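Local coordinates for protein translation elongation factor 1A (PDB 3WND) that binds cysteinyl-tRNA(Cys) in its GTP-bound form and probably acts as a translation elongation factor related to SelB, EF-Tu and aIF2 gamma, at residues D49-N54 with D66-P71; R194-H199 with V306-E311; I227-R232 with K343-K348. One frame throughout, in Å; residues are numbered along the deposited sequence.

Overall arrangement
Contact 1 lies within the nucleotide-binding domain, where the side chain of D66 comes to about 3 Å from that of T35, a GDP-binding residue. Contacts 2 and 3 lie away from that site; both join the middle beta domain to the C-terminal one, consistent with SelB domains II and III. Their centres are 10 Å apart and they touch directly: Q309 NE2 of contact 2 is 2.8 Å from A345 O of contact 3, a probable hydrogen bond. Contact 1 meets contact 2 through packing, I50 CD1 to H199 CE1 at 4.2 Å, with centres 16 Å apart. Contacts 1 and 3 do not touch, their nearest atoms being about 15 Å apart.

Contact 1 of 3, residues D49-N54 with D66-P71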
loop_
_atom_site.group_PDB
_atom_site.type_symbol
_atom_site.label_atom_id
_atom_site.label_comp_id
_atom_site.label_asym_id
_atom_site.label_seq_id
_atom_site.Cartn_x
_atom_site.Cartn_y
_atom_site.Cartn_z
ATOM N N ASP A 49 3.808 -12.388 4.086
ATOM C CA ASP A 49 4.232 -11.385 5.120
ATOM C C ASP A 49 3.131 -10.356 5.390
ATOM O O ASP A 49 3.289 -9.510 6.296
ATOM C CB ASP A 49 5.486 -10.603 4.712
ATOM C CG ASP A 49 5.285 -9.880 3.386
ATOM O OD1 ASP A 49 4.415 -10.243 2.556
ATOM O OD2 ASP A 49 6.008 -8.938 3.180
ATOM N N ILE A 50 2.051 -10.440 4.612
ATOM C CA ILE A 50 0.834 -9.658 4.809
ATOM C C ILE A 50 -0.316 -10.630 4.766
ATOM O O ILE A 50 -0.168 -11.703 4.246
ATOM C CB ILE A 50 0.582 -8.522 3.755
ATOM C CG1 ILE A 50 0.648 -9.073 2.320
ATOM C CG2 ILE A 50 1.651 -7.416 3.889
ATOM C CD1 ILE A 50 0.048 -8.112 1.262
ATOM N N THR A 51 -1.460 -10.243 5.350
ATOM C CA THR A 51 -2.659 -11.114 5.295
ATOM C C THR A 51 -3.903 -10.377 4.884
ATOM O O THR A 51 -4.198 -9.313 5.397
ATOM C CB THR A 51 -2.886 -11.840 6.680
ATOM O OG1 THR A 51 -1.692 -12.579 7.050
ATOM C CG2 THR A 51 -4.036 -12.765 6.657
ATOM N N MET A 52 -4.621 -10.960 3.909
ATOM C CA MET A 52 -5.815 -10.367 3.390
ATOM C C MET A 52 -6.959 -10.934 4.162
ATOM O O MET A 52 -6.989 -12.149 4.453
ATOM C CB MET A 52 -6.167 -10.742 1.965
ATOM C CG MET A 52 -5.053 -10.875 0.962
ATOM S SD MET A 52 -3.721 -9.704 1.188
ATOM C CE MET A 52 -4.225 -8.483 0.044
ATOM N N TYR A 53 -7.897 -10.075 4.466
ATOM C CA TYR A 53 -9.151 -10.439 5.090
ATOM C C TYR A 53 -10.218 -9.901 4.176
ATOM O O TYR A 53 -10.390 -8.690 4.015
ATOM C CB TYR A 53 -9.317 -9.837 6.506
ATOM C CG TYR A 53 -8.338 -10.480 7.473
ATOM C CD1 TYR A 53 -7.054 -9.985 7.627
ATOM C CD2 TYR A 53 -8.713 -11.597 8.231
ATOM C CE1 TYR A 53 -6.112 -10.616 8.464
ATOM C CE2 TYR A 53 -7.798 -12.213 9.106
ATOM C CZ TYR A 53 -6.511 -11.713 9.225
ATOM O OH TYR A 53 -5.574 -12.240 10.082
ATOM N N ASN A 54 -10.860 -10.837 3.484
ATOM C CA ASN A 54 -11.875 -10.449 2.508
ATOM C C ASN A 54 -13.244 -10.357 3.049
ATOM O O ASN A 54 -13.714 -11.185 3.886
ATOM C CB ASN A 54 -11.864 -11.455 1.350
ATOM C CG ASN A 54 -10.481 -11.599 0.755
ATOM O OD1 ASN A 54 -9.927 -10.619 0.219
ATOM N ND2 ASN A 54 -9.911 -12.796 0.822
ATOM N N ASP A 66 -3.760 -6.771 6.475
ATOM C CA ASP A 66 -3.032 -6.625 7.729
ATOM C C ASP A 66 -1.556 -6.726 7.455
ATOM O O ASP A 66 -1.067 -7.798 6.948
ATOM C CB ASP A 66 -3.488 -7.739 8.688
ATOM C CG ASP A 66 -2.664 -7.795 10.047
ATOM O OD1 ASP A 66 -1.899 -6.880 10.400
ATOM O OD2 ASP A 66 -2.870 -8.805 10.770
ATOM N N ALA A 67 -0.835 -5.600 7.692
ATOM C CA ALA A 67 0.651 -5.656 7.507
ATOM C C ALA A 67 1.340 -6.304 8.726
ATOM O O ALA A 67 2.047 -5.634 9.548
ATOM C CB ALA A 67 1.178 -4.196 7.309
ATOM N N HIS A 68 1.084 -7.596 8.912
ATOM C CA HIS A 68 1.458 -8.225 10.188
ATOM C C HIS A 68 2.909 -8.400 10.433
ATOM O O HIS A 68 3.273 -8.691 11.575
ATOM C CB HIS A 68 0.678 -9.556 10.403
ATOM C CG HIS A 68 1.101 -10.646 9.442
ATOM N ND1 HIS A 68 0.378 -10.991 8.296
ATOM C CD2 HIS A 68 2.284 -11.318 9.356
ATOM C CE1 HIS A 68 1.031 -11.919 7.628
ATOM N NE2 HIS A 68 2.189 -12.163 8.266
ATOM N N SER A 69 3.744 -8.253 9.381
ATOM C CA SER A 69 5.190 -8.361 9.502
ATOM C C SER A 69 5.886 -7.029 9.717
ATOM O O SER A 69 7.058 -6.979 9.786
ATOM C CB SER A 69 5.887 -9.190 8.357
ATOM O OG SER A 69 5.211 -10.386 8.201
ATOM N N TYR A 70 5.109 -5.970 9.870
ATOM C CA TYR A 70 5.639 -4.665 10.325
ATOM C C TYR A 70 5.326 -4.637 11.829
ATOM O O TYR A 70 4.194 -4.982 12.225
ATOM C CB TYR A 70 4.903 -3.554 9.532
ATOM C CG TYR A 70 5.289 -2.205 10.045
ATOM C CD1 TYR A 70 6.495 -1.578 9.599
ATOM C CD2 TYR A 70 4.578 -1.643 11.117
ATOM C CE1 TYR A 70 6.911 -0.391 10.163
ATOM C CE2 TYR A 70 5.023 -0.434 11.716
ATOM C CZ TYR A 70 6.141 0.193 11.211
ATOM O OH TYR A 70 6.599 1.343 11.760
ATOM N N PRO A 71 6.267 -4.138 12.671
ATOM C CA PRO A 71 7.423 -3.346 12.289
ATOM C C PRO A 71 8.715 -4.104 11.967
ATOM O O PRO A 71 9.731 -3.483 11.670
ATOM C CB PRO A 71 7.605 -2.443 13.504
ATOM C CG PRO A 71 7.184 -3.227 14.627
ATOM C CD PRO A 71 5.982 -3.955 14.116
HETATM O O HOH W 1 -3.177 -11.313 10.033
#
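T51 and D66 head the tight side of this contact, a hydrogen-bonded antiparallel pair where strand 51-55 meets the end of strand 61-66 in the mixed sheet of the GTPase-type domain. T51 N donates to D66 O at 2.9 Å, and D66 N returns a bond to T51 O at 2.8 Å. I50 CA also lies 3.4 Å from D66 O, a CH...O contact, while the branched aliphatic side chain of I50 suits the buried face turned to S76 and T79 of helix 74-83. On the face of T51 and D66, the Y53 ring runs alongside the D66 carboxylate, their planes 32° apart. A water bridges them, 2.6 Å from both Y53 OH and D66 OD2. OD2 also bonds T35, consistent with D66 taking the place of the switch II DxxG aspartate of P-loop GTPases, although the sequence runs D-A-H-S.

Beyond this pair the strand gives way to a type I turn from A67 to Y70, and the looser side lies at H68 and the D49 carboxylate. H68 CG sits between its backbone N and carbonyl carbon (chi1 69°), which folds the imidazole back over the other segment; D49 O lies 3.4 Å above the ring plane, over its centre. The flat ring thus covers a backbone group at the more open margin. D49 OD1 forms a salt bridge with R269, in a loop of the neighbouring beta domain. The D49 carbonyl oxygen belongs to the tight side: S76 OG bonds it from helix 74-83, and S69 N, which also bonds S76 OG, adds a weak bond. A short hydroxyl side chain suits position 69, since S69 OG stands beside its own backbone N (chi1 -49°) and donates to D49 O at 2.8 Å.

Contact 2 of 3, residues R194-H199 with V306-E311; sequences RIFIDH and VGLQSE
D198 OD1 takes a short 2.6 Å hydrogen bond from H199 ND1, while CB of the same D198 rests against L308 CD1 across the contact. The donor reaches the anti side of the carboxylate, 18° out of its plane, and the oxygen lies close to the plane of the imidazole. D198 and H199 together face L211, a classic beta bulge in strand 194-203 that turns the corner of the middle beta domain, consistent with SelB domain II. The other oxygen, OD2, forms a salt bridge with R254, so the buried carboxylate is shared between two basic side chains, which would probably favour its charged form.

Facing the bulge is the tip of a beta hairpin, strands 301-306 and 309-320, closed by a type II' turn from V306 to Q309. G307 takes the first corner with phi 56°, a conformation natural to glycine, and its CA approaches F196 CE2 at 3.8 Å. Next in the turn, L308 makes the largest single contribution. Its chi2 of -176° extends CD1 away from the turn backbone and into the angle between F196 and D198. There CD1 meets F196 CB at 4.0 Å and D198 CB at 3.8 Å. A branched aliphatic side chain suits this buried spot, where L308 also touches N82 and I83 of helix 74-83; the N82 amide bonds G307 O, so the nucleotide-binding domain joins the same junction.

The F196 ring slants past L308, its CD2 4.1 Å from L308 CG, while its CE1 lies over one face of the R194 guanidinium, offset toward the rim. L308 CD1 also reaches the strand backbone, 3.4 Å from I197 O.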
loop_
_atom_site.group_PDB
_atom_site.type_symbol
_atom_site.label_atom_id
_atom_site.label_comp_id
_atom_site.label_asym_id
_atom_site.label_seq_id
_atom_site.Cartn_x
_atom_site.Cartn_y
_atom_site.Cartn_z
ATOM N N ARG A 194 -2.775 -0.898 -15.967
ATOM C CA ARG A 194 -1.612 -1.459 -15.271
ATOM C C ARG A 194 -2.127 -2.260 -14.109
ATOM O O ARG A 194 -3.058 -1.761 -13.405
ATOM C CB ARG A 194 -0.684 -0.338 -14.690
ATOM C CG ARG A 194 -0.248 0.653 -15.734
ATOM C CD ARG A 194 0.616 1.759 -15.085
ATOM N NE ARG A 194 1.932 1.291 -14.660
ATOM C CZ ARG A 194 2.579 1.751 -13.555
ATOM N NH1 ARG A 194 1.958 2.522 -12.602
ATOM N NH2 ARG A 194 3.839 1.356 -13.301
ATOM N N ILE A 195 -1.535 -3.429 -13.886
ATOM C CA ILE A 195 -1.904 -4.280 -12.743
ATOM C C ILE A 195 -0.624 -4.562 -11.976
ATOM O O ILE A 195 0.393 -5.000 -12.549
ATOM C CB ILE A 195 -2.568 -5.608 -13.241
ATOM C CG1 ILE A 195 -3.840 -5.267 -14.107
ATOM C CG2 ILE A 195 -2.962 -6.496 -11.992
ATOM C CD1 ILE A 195 -3.518 -5.479 -15.629
ATOM N N PHE A 196 -0.650 -4.339 -10.657
ATOM C CA PHE A 196 0.530 -4.687 -9.801
ATOM C C PHE A 196 0.255 -6.033 -9.156
ATOM O O PHE A 196 -0.816 -6.281 -8.699
ATOM C CB PHE A 196 0.665 -3.670 -8.644
ATOM C CG PHE A 196 1.286 -2.340 -9.022
ATOM C CD1 PHE A 196 1.612 -2.036 -10.364
ATOM C CD2 PHE A 196 1.524 -1.402 -8.027
ATOM C CE1 PHE A 196 2.134 -0.763 -10.689
ATOM C CE2 PHE A 196 2.059 -0.148 -8.375
ATOM C CZ PHE A 196 2.340 0.150 -9.672
ATOM N N ILE A 197 1.192 -6.943 -9.250
ATOM C CA ILE A 197 1.066 -8.248 -8.730
ATOM C C ILE A 197 1.623 -8.403 -7.332
ATOM O O ILE A 197 2.734 -7.985 -7.083
ATOM C CB ILE A 197 1.883 -9.205 -9.659
ATOM C CG1 ILE A 197 1.200 -9.280 -11.089
ATOM C CG2 ILE A 197 2.004 -10.573 -8.983
ATOM C CD1 ILE A 197 2.120 -9.909 -12.122
ATOM N N ASP A 198 0.815 -8.925 -6.389
ATOM C CA ASP A 198 1.365 -9.055 -5.038
ATOM C C ASP A 198 1.672 -10.519 -4.699
ATOM O O ASP A 198 2.458 -10.794 -3.748
ATOM C CB ASP A 198 0.467 -8.404 -3.928
ATOM C CG ASP A 198 -0.964 -8.710 -4.063
ATOM O OD1 ASP A 198 -1.372 -9.858 -3.852
ATOM O OD2 ASP A 198 -1.719 -7.778 -4.309
ATOM N N HIS A 199 1.063 -11.462 -5.459
ATOM C CA HIS A 199 1.347 -12.900 -5.209
ATOM C C HIS A 199 1.230 -13.589 -6.552
ATOM O O HIS A 199 0.472 -13.203 -7.431
ATOM C CB HIS A 199 0.324 -13.537 -4.256
ATOM C CG HIS A 199 0.384 -13.014 -2.886
ATOM N ND1 HIS A 199 -0.270 -11.821 -2.522
ATOM C CD2 HIS A 199 1.057 -13.488 -1.719
ATOM C CE1 HIS A 199 -0.038 -11.580 -1.159
ATOM N NE2 HIS A 199 0.747 -12.624 -0.671
ATOM N N VAL A 306 9.498 0.831 -4.850
ATOM C CA VAL A 306 8.712 1.435 -5.910
ATOM C C VAL A 306 7.695 0.388 -6.277
ATOM O O VAL A 306 8.017 -0.787 -6.435
ATOM C CB VAL A 306 9.553 1.956 -7.103
ATOM C CG1 VAL A 306 10.233 0.797 -7.828
ATOM C CG2 VAL A 306 8.691 2.811 -8.074
ATOM N N GLY A 307 6.420 0.806 -6.391
ATOM C CA GLY A 307 5.364 -0.184 -6.585
ATOM C C GLY A 307 5.412 -1.210 -5.437
ATOM O O GLY A 307 5.451 -0.818 -4.243
ATOM N N LEU A 308 5.439 -2.514 -5.799
ATOM C CA LEU A 308 5.513 -3.557 -4.773
ATOM C C LEU A 308 6.904 -4.203 -4.778
ATOM O O LEU A 308 7.077 -5.370 -4.360
ATOM C CB LEU A 308 4.393 -4.593 -4.988
ATOM C CG LEU A 308 2.996 -3.983 -5.155
ATOM C CD1 LEU A 308 2.048 -5.158 -5.253
ATOM C CD2 LEU A 308 2.571 -3.075 -3.976
ATOM N N GLN A 309 7.875 -3.427 -5.261
ATOM C CA GLN A 309 9.303 -3.904 -5.300
ATOM C C GLN A 309 10.092 -3.231 -4.153
ATOM O O GLN A 309 9.790 -2.101 -3.714
ATOM C CB GLN A 309 9.897 -3.576 -6.651
ATOM C CG GLN A 309 9.237 -4.302 -7.783
ATOM C CD GLN A 309 9.441 -3.565 -9.141
ATOM O OE1 GLN A 309 9.958 -4.146 -10.115
ATOM N NE2 GLN A 309 8.982 -2.307 -9.221
ATOM N N SER A 310 11.135 -3.926 -3.669
ATOM C CA SER A 310 11.952 -3.358 -2.619
ATOM C C SER A 310 13.331 -3.946 -2.698
ATOM O O SER A 310 13.476 -5.169 -2.471
ATOM C CB SER A 310 11.366 -3.671 -1.233
ATOM O OG SER A 310 11.111 -5.074 -1.061
ATOM N N GLU A 311 14.356 -3.112 -2.939
ATOM C CA GLU A 311 15.723 -3.656 -3.109
ATOM C C GLU A 311 16.734 -2.682 -2.541
ATOM O O GLU A 311 16.484 -1.433 -2.569
ATOM C CB GLU A 311 15.937 -3.797 -4.594
ATOM C CG GLU A 311 14.979 -4.827 -5.282
ATOM C CD GLU A 311 14.981 -6.280 -4.715
ATOM O OE1 GLU A 311 15.924 -6.683 -4.002
ATOM O OE2 GLU A 311 14.026 -7.102 -4.983
#

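Contact 3 of 3, residues I227-R232 with K343-K348; sequences IFPLDR and KLAYSK
P229 buries more area than any other residue in this contact, and it is held between the two other main contributors, A345 and K343. The edge of its ring fits against the strand opposite: CG lies 3.6 Å from K343 O, and CB approaches K343 CB at 4.4 Å. Having no N-H, a proline can turn its nitrogen toward a methyl group without burying an unused donor, and P229 N is indeed 3.9 Å from A345 CB. The peptide bond before it is cis, a geometry far more accessible to proline than to other residues; with this bend, F228 CB and P229 both face A345.

A345 suits the middle of the contact because a single methyl is compact enough to lie against both neighbours. Its CB touches F228 CB at 3.7 Å and P229 CD at 4.2 Å. Segment 227-232 belongs to the middle beta domain, consistent with SelB domain II. F228 ends strand 224-228 and P229 opens the loop to strand 232-241, closed by a G1 beta bulge where D231 and R232 both face I227; strand 343-346 pairs instead with 278-280 at the junction with the C-terminal domain, consistent with SelB domain III. V279 of that strand touches F228, P229 and K343, so the proline packs on both strands of the small sheet.

No hydrogen bond joins the two segments. F228 contributes through its CB, since its CG stands anti to the carbonyl carbon (chi1 -68°) and the ring passes on toward V279 and E277. At the exposed margin, the aliphatic base of K343 borders P229.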
loop_
_atom_site.group_PDB
_atom_site.type_symbol
_atom_site.label_atom_id
_atom_site.label_comp_id
_atom_site.label_asym_id
_atom_site.label_seq_id
_atom_site.Cartn_x
_atom_site.Cartn_y
_atom_site.Cartn_z
ATOM N N ILE A 227 4.324 -8.568 -19.296
ATOM C CA ILE A 227 4.655 -8.531 -17.893
ATOM C C ILE A 227 6.073 -8.007 -17.776
ATOM O O ILE A 227 6.965 -8.506 -18.545
ATOM C CB ILE A 227 4.414 -9.892 -17.209
ATOM C CG1 ILE A 227 4.575 -9.801 -15.652
ATOM C CG2 ILE A 227 5.254 -11.012 -17.857
ATOM C CD1 ILE A 227 3.964 -11.029 -14.993
ATOM N N PHE A 228 6.285 -7.156 -16.784
ATOM C CA PHE A 228 7.591 -6.514 -16.534
ATOM C C PHE A 228 7.963 -6.760 -15.090
ATOM O O PHE A 228 7.065 -6.858 -14.254
ATOM C CB PHE A 228 7.460 -4.983 -16.749
ATOM C CG PHE A 228 7.217 -4.635 -18.165
ATOM C CD1 PHE A 228 5.948 -4.481 -18.617
ATOM C CD2 PHE A 228 8.293 -4.451 -19.025
ATOM C CE1 PHE A 228 5.676 -4.208 -19.961
ATOM C CE2 PHE A 228 8.075 -4.190 -20.352
ATOM C CZ PHE A 228 6.757 -4.040 -20.819
ATOM N N PRO A 229 9.277 -6.813 -14.787
ATOM C CA PRO A 229 10.396 -6.431 -15.652
ATOM C C PRO A 229 10.877 -7.556 -16.627
ATOM O O PRO A 229 11.796 -7.315 -17.415
ATOM C CB PRO A 229 11.533 -6.142 -14.640
ATOM C CG PRO A 229 11.200 -7.118 -13.506
ATOM C CD PRO A 229 9.696 -7.078 -13.410
ATOM N N LEU A 230 10.179 -8.703 -16.672
ATOM C CA LEU A 230 10.528 -9.790 -17.684
ATOM C C LEU A 230 10.496 -9.288 -19.122
ATOM O O LEU A 230 11.342 -9.646 -19.941
ATOM C CB LEU A 230 9.509 -10.891 -17.551
ATOM C CG LEU A 230 9.845 -11.929 -16.527
ATOM C CD1 LEU A 230 8.800 -13.035 -16.727
ATOM C CD2 LEU A 230 11.251 -12.418 -16.792
ATOM N N ASP A 231 9.566 -8.384 -19.426
ATOM C CA ASP A 231 9.288 -7.899 -20.774
ATOM C C ASP A 231 8.901 -9.079 -21.677
ATOM O O ASP A 231 9.470 -9.342 -22.734
ATOM C CB ASP A 231 10.458 -7.099 -21.300
ATOM C CG ASP A 231 10.100 -6.211 -22.510
ATOM O OD1 ASP A 231 8.988 -6.334 -23.097
ATOM O OD2 ASP A 231 10.957 -5.407 -22.902
ATOM N N ARG A 232 7.854 -9.750 -21.260
ATOM C CA ARG A 232 7.394 -10.923 -21.957
ATOM C C ARG A 232 5.930 -10.737 -22.388
ATOM O O ARG A 232 5.081 -10.256 -21.584
ATOM C CB ARG A 232 7.623 -12.144 -21.050
ATOM C CG ARG A 232 7.204 -13.504 -21.634
ATOM C CD ARG A 232 7.707 -14.661 -20.756
ATOM N NE ARG A 232 7.350 -15.939 -21.345
ATOM C CZ ARG A 232 8.125 -16.605 -22.196
ATOM N NH1 ARG A 232 9.311 -16.085 -22.540
ATOM N NH2 ARG A 232 7.712 -17.784 -22.741
ATOM N N LYS A 343 16.868 -5.713 -11.782
ATOM C CA LYS A 343 16.046 -4.951 -12.688
ATOM C C LYS A 343 14.678 -4.738 -12.051
ATOM O O LYS A 343 13.989 -5.702 -11.676
ATOM C CB LYS A 343 15.883 -5.735 -14.055
ATOM C CG LYS A 343 16.985 -5.507 -15.074
ATOM C CD LYS A 343 16.795 -6.259 -16.404
ATOM C CE LYS A 343 16.663 -7.778 -16.281
ATOM N NZ LYS A 343 16.802 -8.393 -17.646
ATOM N N LEU A 344 14.252 -3.469 -11.969
ATOM C CA LEU A 344 12.910 -3.113 -11.480
ATOM C C LEU A 344 12.122 -2.455 -12.583
ATOM O O LEU A 344 12.671 -1.686 -13.413
ATOM C CB LEU A 344 13.014 -2.245 -10.211
ATOM C CG LEU A 344 13.752 -2.799 -8.985
ATOM C CD1 LEU A 344 13.569 -1.822 -7.821
ATOM C CD2 LEU A 344 13.226 -4.148 -8.574
ATOM N N ALA A 345 10.785 -2.627 -12.497
ATOM C CA ALA A 345 9.803 -2.015 -13.444
ATOM C C ALA A 345 9.036 -0.882 -12.827
ATOM O O ALA A 345 8.616 -0.995 -11.682
ATOM C CB ALA A 345 8.729 -3.046 -13.914
ATOM N N TYR A 346 8.881 0.178 -13.591
ATOM C CA TYR A 346 8.108 1.315 -13.058
ATOM C C TYR A 346 7.749 2.260 -14.208
ATOM O O TYR A 346 8.321 2.156 -15.337
ATOM C CB TYR A 346 8.960 2.088 -11.973
ATOM C CG TYR A 346 10.279 2.567 -12.443
ATOM C CD1 TYR A 346 10.451 3.883 -12.915
ATOM C CD2 TYR A 346 11.374 1.689 -12.467
ATOM C CE1 TYR A 346 11.727 4.337 -13.413
ATOM C CE2 TYR A 346 12.610 2.092 -12.971
ATOM C CZ TYR A 346 12.789 3.411 -13.415
ATOM O OH TYR A 346 14.007 3.789 -13.900
ATOM N N SER A 347 6.794 3.117 -13.955
ATOM C CA SER A 347 6.470 4.235 -14.838
ATOM C C SER A 347 6.778 5.521 -14.011
ATOM O O SER A 347 6.912 5.465 -12.768
ATOM C CB SER A 347 4.971 4.142 -15.304
ATOM O OG SER A 347 4.932 3.099 -16.280
ATOM N N LYS A 348 6.782 6.664 -14.670
ATOM C CA LYS A 348 7.239 7.906 -14.003
ATOM C C LYS A 348 6.236 8.352 -12.939
ATOM O O LYS A 348 6.613 9.104 -12.041
ATOM C CB LYS A 348 7.497 9.001 -15.021
ATOM C CG LYS A 348 8.688 8.610 -15.835
ATOM C CD LYS A 348 9.464 9.783 -16.373
ATOM C CE LYS A 348 10.764 9.202 -16.902
ATOM N NZ LYS A 348 11.966 10.013 -16.535
#